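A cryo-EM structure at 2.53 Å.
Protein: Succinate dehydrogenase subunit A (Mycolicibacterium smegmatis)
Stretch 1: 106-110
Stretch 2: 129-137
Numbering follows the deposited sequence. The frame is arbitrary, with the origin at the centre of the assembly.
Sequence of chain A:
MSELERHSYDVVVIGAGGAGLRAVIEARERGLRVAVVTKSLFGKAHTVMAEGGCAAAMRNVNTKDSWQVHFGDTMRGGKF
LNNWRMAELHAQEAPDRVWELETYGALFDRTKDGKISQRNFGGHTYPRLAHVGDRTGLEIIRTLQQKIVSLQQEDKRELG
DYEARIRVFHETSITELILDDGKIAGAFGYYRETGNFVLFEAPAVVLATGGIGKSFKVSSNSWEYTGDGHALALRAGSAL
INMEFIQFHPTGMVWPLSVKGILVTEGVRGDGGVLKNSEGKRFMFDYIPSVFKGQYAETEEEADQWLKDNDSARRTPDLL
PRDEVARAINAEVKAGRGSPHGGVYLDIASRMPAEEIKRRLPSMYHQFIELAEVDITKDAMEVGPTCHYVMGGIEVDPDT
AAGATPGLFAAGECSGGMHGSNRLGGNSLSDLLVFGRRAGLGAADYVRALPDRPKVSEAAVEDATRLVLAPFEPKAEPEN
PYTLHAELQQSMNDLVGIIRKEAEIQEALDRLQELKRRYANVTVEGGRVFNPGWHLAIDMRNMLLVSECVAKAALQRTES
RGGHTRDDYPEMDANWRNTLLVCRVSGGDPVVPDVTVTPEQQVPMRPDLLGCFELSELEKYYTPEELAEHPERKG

Stretch 1, residues 106-110: ALFDR
Stretch 2 129-137: LAHVGDRTG

Residues 106-110 form an extended segment with no regular helix or strand. Their phi/psi pairs are -71/141, -123/97, -84/175, -70/152 and -115/155. Stretch 2 begins as a strand at Leu 129 and Ala 130 (-87/105 and -68/130). His 131 (-145/161) and Val 132 (-140/113) remain extended. The chain then turns at Gly 133, with phi/psi 54/-136, followed by Asp 134 at -121/73 and Arg 135 at -149/33. Arg 135 occupies the N-cap position, and a helix starts with Thr 136 and Gly 137 (-64/-40 and -62/-41). The turn is closed by a hydrogen bond from Arg 135 N to Val 132 O, 3.0 Å.

The register is set by Phe 108 and Val 132, whose CA atoms lie 4.8 Å apart. One backbone hydrogen bond joins the stretches: Asp 109 N donates to His 131 O at 3.0 Å, nearly straight at 169°. Together the two stretches bury 304 Å².

Asp 109 is the polar centre of the contact. Its CA-to-CB bond points toward stretch 2, and chi1 is -73° (m), with chi2 at 153°. Asp 109 OD1 accepts a hydrogen bond from Gly 133 N at 3.2 Å and 158°. The carboxylate of Asp 109 thus holds the start of the turn, while the backbone amide of the same residue holds the carbonyl of His 131. OD2 is hydrogen-bonded elsewhere in the structure.

Gly 133 suits its place because positive phi favours glycine. A CB here would also clash with Arg 135 NH2, at 2.6 Å.

His 131 has its CA-to-CB bond directed away, but chi1 of 65° (p) and chi2 of 101° bring the ring nearer. His 131 CE1 lies 3.2 Å from Asp 109 OD1. His 131 ND1 is equally near that oxygen, also 3.2 Å from Asp 109 OD1, but the angle is too poor for a hydrogen bond.

Phe 108 is buried and supplies the main apolar contact. With chi1 -65° (m) and chi2 -88°, Phe 108 CD1 comes 4.2 Å from Ala 130 CB. The small methyl of Ala 130 points toward stretch 1. Thr 136 meets the ring edge, with Thr 136 CG2 4.3 Å from Phe 108 CE1. Thr 136 has chi1 -46° (m), and its OG1 is hydrogen-bonded elsewhere.

Val 132 is buried, with chi1 62° (p). Val 132 CB packs 4.1 Å from Phe 108 CA, and Val 132 CG2 lies 3.6 Å from Leu 107 O. The CA-to-CB bond of Leu 107 points sideways (chi1 m, chi2 t), and its side chain stays out of contact; the backbone oxygen is what meets Val 132.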

ATOM      1  N   ALA A 106     -14.331   7.317  -0.418  1.00 14.61           N
ATOM      2  CA  ALA A 106     -12.993   7.867  -0.576  1.00 14.61           C
ATOM      3  C   ALA A 106     -12.809   9.101   0.296  1.00 14.61           C
ATOM      4  O   ALA A 106     -13.717   9.924   0.438  1.00 14.61           O
ATOM      5  CB  ALA A 106     -12.730   8.219  -2.039  1.00 14.61           C
ATOM      6  N   LEU A 107     -11.620   9.229   0.880  1.00 14.47           N
ATOM      7  CA  LEU A 107     -11.271  10.359   1.738  1.00 14.47           C
ATOM      8  C   LEU A 107     -10.034  11.043   1.167  1.00 14.47           C
ATOM      9  O   LEU A 107      -8.907  10.602   1.412  1.00 14.47           O
ATOM     10  CB  LEU A 107     -11.034   9.906   3.173  1.00 14.47           C
ATOM     11  CG  LEU A 107     -12.245   9.422   3.965  1.00 14.47           C
ATOM     12  CD1 LEU A 107     -11.797   8.820   5.273  1.00 14.47           C
ATOM     13  CD2 LEU A 107     -13.211  10.559   4.210  1.00 14.47           C
ATOM     14  N   PHE A 108     -10.241  12.113   0.408  1.00 15.04           N
ATOM     15  CA  PHE A 108      -9.141  12.927  -0.078  1.00 15.04           C
ATOM     16  C   PHE A 108      -8.722  13.939   0.984  1.00 15.04           C
ATOM     17  O   PHE A 108      -9.335  14.057   2.047  1.00 15.04           O
ATOM     18  CB  PHE A 108      -9.535  13.659  -1.360  1.00 15.04           C
ATOM     19  CG  PHE A 108      -9.803  12.755  -2.523  1.00 15.04           C
ATOM     20  CD1 PHE A 108      -8.777  12.371  -3.366  1.00 15.04           C
ATOM     21  CD2 PHE A 108     -11.082  12.298  -2.781  1.00 15.04           C
ATOM     22  CE1 PHE A 108      -9.021  11.544  -4.440  1.00 15.04           C
ATOM     23  CE2 PHE A 108     -11.331  11.470  -3.854  1.00 15.04           C
ATOM     24  CZ  PHE A 108     -10.300  11.093  -4.685  1.00 15.04           C
ATOM     25  N   ASP A 109      -7.654  14.672   0.689  1.00 15.35           N
ATOM     26  CA  ASP A 109      -7.308  15.826   1.501  1.00 15.35           C
ATOM     27  C   ASP A 109      -8.336  16.929   1.288  1.00 15.35           C
ATOM     28  O   ASP A 109      -8.964  17.025   0.232  1.00 15.35           O
ATOM     29  CB  ASP A 109      -5.908  16.328   1.157  1.00 15.35           C
ATOM     30  CG  ASP A 109      -4.820  15.414   1.674  1.00 15.35           C
ATOM     31  OD1 ASP A 109      -3.726  15.394   1.077  1.00 15.35           O
ATOM     32  OD2 ASP A 109      -5.057  14.712   2.677  1.00 15.35           O
ATOM     33  N   ARG A 110      -8.513  17.763   2.305  1.00 14.88           N
ATOM     34  CA  ARG A 110      -9.583  18.747   2.311  1.00 14.88           C
ATOM     35  C   ARG A 110      -9.027  20.162   2.277  1.00 14.88           C
ATOM     36  O   ARG A 110      -7.890  20.413   2.683  1.00 14.88           O
ATOM     37  CB  ARG A 110     -10.481  18.579   3.541  1.00 14.88           C
ATOM     38  CG  ARG A 110     -10.766  17.141   3.927  1.00 14.88           C
ATOM     39  CD  ARG A 110     -11.454  16.379   2.809  1.00 14.88           C
ATOM     40  NE  ARG A 110     -12.741  16.957   2.442  1.00 14.88           N
ATOM     41  CZ  ARG A 110     -13.489  16.523   1.435  1.00 14.88           C
ATOM     42  NH1 ARG A 110     -13.074  15.508   0.697  1.00 14.88           N
ATOM     43  NH2 ARG A 110     -14.647  17.101   1.165  1.00 14.88           N
ATOM     44  N   LEU A 129      -5.245  18.569  -9.360  1.00 14.31           N
ATOM     45  CA  LEU A 129      -5.003  17.175  -9.002  1.00 14.31           C
ATOM     46  C   LEU A 129      -5.553  16.905  -7.609  1.00 14.31           C
ATOM     47  O   LEU A 129      -4.962  17.308  -6.605  1.00 14.31           O
ATOM     48  CB  LEU A 129      -3.517  16.853  -9.094  1.00 14.31           C
ATOM     49  CG  LEU A 129      -3.034  16.315 -10.443  1.00 14.31           C
ATOM     50  CD1 LEU A 129      -3.106  17.384 -11.516  1.00 14.31           C
ATOM     51  CD2 LEU A 129      -1.624  15.776 -10.327  1.00 14.31           C
ATOM     52  N   ALA A 130      -6.691  16.218  -7.547  1.00 14.51           N
ATOM     53  CA  ALA A 130      -7.213  15.741  -6.276  1.00 14.51           C
ATOM     54  C   ALA A 130      -6.295  14.660  -5.722  1.00 14.51           C
ATOM     55  O   ALA A 130      -5.951  13.708  -6.425  1.00 14.51           O
ATOM     56  CB  ALA A 130      -8.627  15.197  -6.454  1.00 14.51           C
ATOM     57  N   HIS A 131      -5.912  14.798  -4.457  1.00 15.41           N
ATOM     58  CA  HIS A 131      -4.857  13.970  -3.895  1.00 15.41           C
ATOM     59  C   HIS A 131      -5.157  13.653  -2.438  1.00 15.41           C
ATOM     60  O   HIS A 131      -5.967  14.312  -1.786  1.00 15.41           O
ATOM     61  CB  HIS A 131      -3.499  14.670  -3.992  1.00 15.41           C
ATOM     62  CG  HIS A 131      -3.411  15.910  -3.163  1.00 15.41           C
ATOM     63  ND1 HIS A 131      -2.781  15.945  -1.939  1.00 15.41           N
ATOM     64  CD2 HIS A 131      -3.906  17.153  -3.366  1.00 15.41           C
ATOM     65  CE1 HIS A 131      -2.878  17.159  -1.431  1.00 15.41           C
ATOM     66  NE2 HIS A 131      -3.555  17.912  -2.278  1.00 15.41           N
ATOM     67  N   VAL A 132      -4.491  12.612  -1.945  1.00 16.10           N
ATOM     68  CA  VAL A 132      -4.386  12.323  -0.519  1.00 16.10           C
ATOM     69  C   VAL A 132      -2.956  11.857  -0.253  1.00 16.10           C
ATOM     70  O   VAL A 132      -2.537  10.807  -0.752  1.00 16.10           O
ATOM     71  CB  VAL A 132      -5.428  11.295  -0.036  1.00 16.10           C
ATOM     72  CG1 VAL A 132      -5.275   9.933  -0.709  1.00 16.10           C
ATOM     73  CG2 VAL A 132      -5.345  11.140   1.469  1.00 16.10           C
ATOM     74  N   GLY A 133      -2.195  12.658   0.489  1.00 17.06           N
ATOM     75  CA  GLY A 133      -0.783  12.370   0.680  1.00 17.06           C
ATOM     76  C   GLY A 133      -0.092  12.207  -0.654  1.00 17.06           C
ATOM     77  O   GLY A 133      -0.317  12.978  -1.592  1.00 17.06           O
ATOM     78  N   ASP A 134       0.752  11.188  -0.754  1.00 18.81           N
ATOM     79  CA  ASP A 134       1.111  10.614  -2.045  1.00 18.81           C
ATOM     80  C   ASP A 134       0.727   9.139  -2.013  1.00 18.81           C
ATOM     81  O   ASP A 134       1.583   8.254  -1.951  1.00 18.81           O
ATOM     82  CB  ASP A 134       2.606  10.801  -2.323  1.00 18.81           C
ATOM     83  CG  ASP A 134       2.979  12.250  -2.560  1.00 18.81           C
ATOM     84  OD1 ASP A 134       2.127  13.016  -3.052  1.00 18.81           O
ATOM     85  OD2 ASP A 134       4.129  12.625  -2.249  1.00 18.81           O
ATOM     86  N   ARG A 135      -0.584   8.882  -2.072  1.00 16.32           N
ATOM     87  CA  ARG A 135      -1.116   7.531  -2.188  1.00 16.32           C
ATOM     88  C   ARG A 135      -2.428   7.521  -2.961  1.00 16.32           C
ATOM     89  O   ARG A 135      -3.317   6.720  -2.657  1.00 16.32           O
ATOM     90  CB  ARG A 135      -1.286   6.888  -0.808  1.00 16.32           C
ATOM     91  CG  ARG A 135      -1.908   7.784   0.236  1.00 16.32           C
ATOM     92  CD  ARG A 135      -2.036   7.062   1.564  1.00 16.32           C
ATOM     93  NE  ARG A 135      -2.685   7.892   2.574  1.00 16.32           N
ATOM     94  CZ  ARG A 135      -2.061   8.825   3.285  1.00 16.32           C
ATOM     95  NH1 ARG A 135      -2.729   9.534   4.184  1.00 16.32           N
ATOM     96  NH2 ARG A 135      -0.767   9.049   3.099  1.00 16.32           N
ATOM     97  N   THR A 136      -2.578   8.420  -3.936  1.00 15.40           N
ATOM     98  CA  THR A 136      -3.875   8.618  -4.576  1.00 15.40           C
ATOM     99  C   THR A 136      -4.338   7.368  -5.315  1.00 15.40           C
ATOM    100  O   THR A 136      -5.526   7.030  -5.288  1.00 15.40           O
ATOM    101  CB  THR A 136      -3.808   9.814  -5.524  1.00 15.40           C
ATOM    102  OG1 THR A 136      -3.146  10.901  -4.869  1.00 15.40           O
ATOM    103  CG2 THR A 136      -5.201  10.253  -5.920  1.00 15.40           C
ATOM    104  N   GLY A 137      -3.418   6.672  -5.986  1.00 14.35           N
ATOM    105  CA  GLY A 137      -3.794   5.444  -6.670  1.00 14.35           C
ATOM    106  C   GLY A 137      -4.296   4.377  -5.717  1.00 14.35           C
ATOM    107  O   GLY A 137      -5.267   3.671  -6.012  1.00 14.35           O
TER